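PDB 7A0Q: CrtC domain-containing protein from Fusarium vanettenii 77-13-4, which probably hydrates the prenyl side chain of the bean phytoalexin kievitone. Local coordinates for residues 165-170 against 241-246. Numbering follows the deposited sequence.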
loop_
_atom_site.group_PDB
_atom_site.type_symbol
_atom_site.label_atom_id
_atom_site.label_comp_id
_atom_site.label_asym_id
_atom_site.label_seq_id
_atom_site.Cartn_x
_atom_site.Cartn_y
_atom_site.Cartn_z
ATOM N N THR A 165 1.892 15.735 -3.218
ATOM C CA THR A 165 1.326 15.704 -4.564
ATOM C C THR A 165 2.435 15.542 -5.598
ATOM O O THR A 165 3.571 15.967 -5.387
ATOM C CB THR A 165 0.501 16.979 -4.844
ATOM O OG1 THR A 165 -0.120 16.898 -6.136
ATOM C CG2 THR A 165 1.379 18.239 -4.757
ATOM N N PHE A 166 2.096 14.902 -6.719
ATOM C CA PHE A 166 3.048 14.781 -7.825
ATOM C C PHE A 166 2.275 14.476 -9.109
ATOM O O PHE A 166 1.074 14.189 -9.087
ATOM C CB PHE A 166 4.133 13.722 -7.530
ATOM C CG PHE A 166 3.621 12.305 -7.381
ATOM C CD1 PHE A 166 3.202 11.829 -6.139
ATOM C CD2 PHE A 166 3.612 11.425 -8.467
ATOM C CE1 PHE A 166 2.756 10.519 -5.990
ATOM C CE2 PHE A 166 3.170 10.121 -8.324
ATOM C CZ PHE A 166 2.737 9.657 -7.074
ATOM N N GLN A 167 2.977 14.577 -10.242
ATOM C CA GLN A 167 2.356 14.341 -11.544
ATOM C C GLN A 167 2.160 12.843 -11.787
ATOM O O GLN A 167 3.097 12.053 -11.638
ATOM C CB GLN A 167 3.214 14.953 -12.654
ATOM C CG GLN A 167 2.529 14.959 -14.017
ATOM C CD GLN A 167 1.657 16.178 -14.213
ATOM O OE1 GLN A 167 1.441 16.951 -13.278
ATOM N NE2 GLN A 167 1.165 16.376 -15.439
ATOM N N PHE A 168 0.938 12.452 -12.166
ATOM C CA PHE A 168 0.547 11.038 -12.239
ATOM C C PHE A 168 -0.406 10.881 -13.413
ATOM O O PHE A 168 -1.591 11.215 -13.306
ATOM C CB PHE A 168 -0.111 10.599 -10.935
ATOM C CG PHE A 168 -0.435 9.124 -10.853
ATOM C CD1 PHE A 168 0.565 8.186 -10.717
ATOM C CD2 PHE A 168 -1.757 8.690 -10.860
ATOM C CE1 PHE A 168 0.281 6.839 -10.614
ATOM C CE2 PHE A 168 -2.060 7.333 -10.746
ATOM C CZ PHE A 168 -1.035 6.408 -10.626
ATOM N N GLY A 169 0.107 10.367 -14.524
ATOM C CA GLY A 169 -0.667 10.363 -15.746
ATOM C C GLY A 169 -0.695 11.748 -16.356
ATOM O O GLY A 169 0.285 12.494 -16.261
ATOM N N GLU A 170 -1.826 12.119 -16.951
ATOM C CA GLU A 170 -1.920 13.415 -17.608
ATOM C C GLU A 170 -2.055 14.575 -16.631
ATOM O O GLU A 170 -1.870 15.728 -17.036
ATOM C CB GLU A 170 -3.092 13.418 -18.591
ATOM C CG GLU A 170 -2.918 14.429 -19.712
ATOM C CD GLU A 170 -4.106 14.479 -20.661
ATOM O OE1 GLU A 170 -5.204 14.012 -20.287
ATOM O OE2 GLU A 170 -3.933 14.997 -21.782
ATOM N N PRO A 241 3.735 9.330 -20.915
ATOM C CA PRO A 241 3.702 9.561 -22.368
ATOM C C PRO A 241 3.189 10.933 -22.754
ATOM O O PRO A 241 3.240 11.289 -23.938
ATOM C CB PRO A 241 2.751 8.468 -22.866
ATOM C CG PRO A 241 1.788 8.303 -21.728
ATOM C CD PRO A 241 2.604 8.502 -20.462
ATOM N N PHE A 242 2.694 11.709 -21.796
ATOM C CA PHE A 242 2.219 13.052 -22.091
ATOM C C PHE A 242 3.378 14.039 -22.116
ATOM O O PHE A 242 3.501 14.842 -23.049
ATOM C CB PHE A 242 1.153 13.446 -21.063
ATOM C CG PHE A 242 0.088 12.389 -20.877
ATOM C CD1 PHE A 242 -0.986 12.296 -21.760
ATOM C CD2 PHE A 242 0.186 11.459 -19.851
ATOM C CE1 PHE A 242 -1.958 11.309 -21.598
ATOM C CE2 PHE A 242 -0.779 10.472 -19.692
ATOM C CZ PHE A 242 -1.848 10.400 -20.571
ATOM N N ARG A 243 4.256 13.971 -21.117
ATOM C CA ARG A 243 5.494 14.735 -21.118
ATOM C C ARG A 243 6.628 14.027 -21.838
ATOM O O ARG A 243 7.673 14.648 -22.066
ATOM C CB ARG A 243 5.942 15.017 -19.686
ATOM C CG ARG A 243 5.054 15.942 -18.944
ATOM C CD ARG A 243 5.575 16.030 -17.520
ATOM N NE ARG A 243 4.861 17.032 -16.753
ATOM C CZ ARG A 243 5.062 17.243 -15.457
ATOM N NH1 ARG A 243 5.965 16.518 -14.798
ATOM N NH2 ARG A 243 4.366 18.178 -14.832
ATOM N N ASN A 244 6.450 12.751 -22.182
ATOM C CA ASN A 244 7.496 11.910 -22.763
ATOM C C ASN A 244 8.736 11.882 -21.869
ATOM O O ASN A 244 9.840 12.257 -22.265
ATOM C CB ASN A 244 7.838 12.362 -24.187
ATOM C CG ASN A 244 6.723 12.061 -25.163
ATOM O OD1 ASN A 244 5.941 12.943 -25.521
ATOM N ND2 ASN A 244 6.632 10.807 -25.588
ATOM N N THR A 245 8.523 11.422 -20.635
ATOM C CA THR A 245 9.582 11.227 -19.656
ATOM C C THR A 245 9.304 9.935 -18.902
ATOM O O THR A 245 8.214 9.365 -18.990
ATOM C CB THR A 245 9.669 12.391 -18.647
ATOM O OG1 THR A 245 8.395 12.568 -18.009
ATOM C CG2 THR A 245 10.089 13.702 -19.334
ATOM N N GLU A 246 10.287 9.491 -18.132
ATOM C CA GLU A 246 10.153 8.311 -17.288
ATOM C C GLU A 246 10.120 8.753 -15.833
ATOM O O GLU A 246 11.050 9.417 -15.361
ATOM C CB GLU A 246 11.301 7.331 -17.517
ATOM C CG GLU A 246 11.265 6.623 -18.877
ATOM C CD GLU A 246 10.017 5.761 -19.071
ATOM O OE1 GLU A 246 9.535 5.166 -18.084
ATOM O OE2 GLU A 246 9.521 5.680 -20.217
#
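The Phe242 ring lies between Glu170 and Pro241: Glu170 CB sits over the centre of one face, 3.7 Å from the ring centroid, a CH-pi contact, while Pro241 CG meets the opposite face toward the rim. Glu170 CG also rests on that first face, 3.5 Å from Phe242 CD1, and the carboxylate follows alongside CD1 and CE1, its plane tilted 26° from the ring. The Gly169-Glu170 backbone passes obliquely above the CE2 side, Glu170 N 3.4 Å from Phe242 CE2, where Gly169 at positive phi turns the chain. The second flat pair is Gln167 on Arg243, amide and guanidinium stacked with planes 10° apart. Gln167 CG stands over the guanidinium centre, and Gln167 CD lies 3.4 Å from Arg243 NH2. Gln167 reaches this face by a bend at chi2 (86°); Arg243 stretches out straight from CG to NE. No hydrogen bond links the segments, so this surface contact rests on stacking and CH-pi packing. Asp240 OD1 accepts from both Phe242 N and Arg243 N within the turn. The contact joins the end of strand 158-168 and the turn after it, in the N-terminal lipocalin-like domain, to the 232-240/245-253 hairpin of the eight-stranded C-terminal barrel, whose turn has a G1 beta bulge, Asn244 and Thr245 facing Asp240.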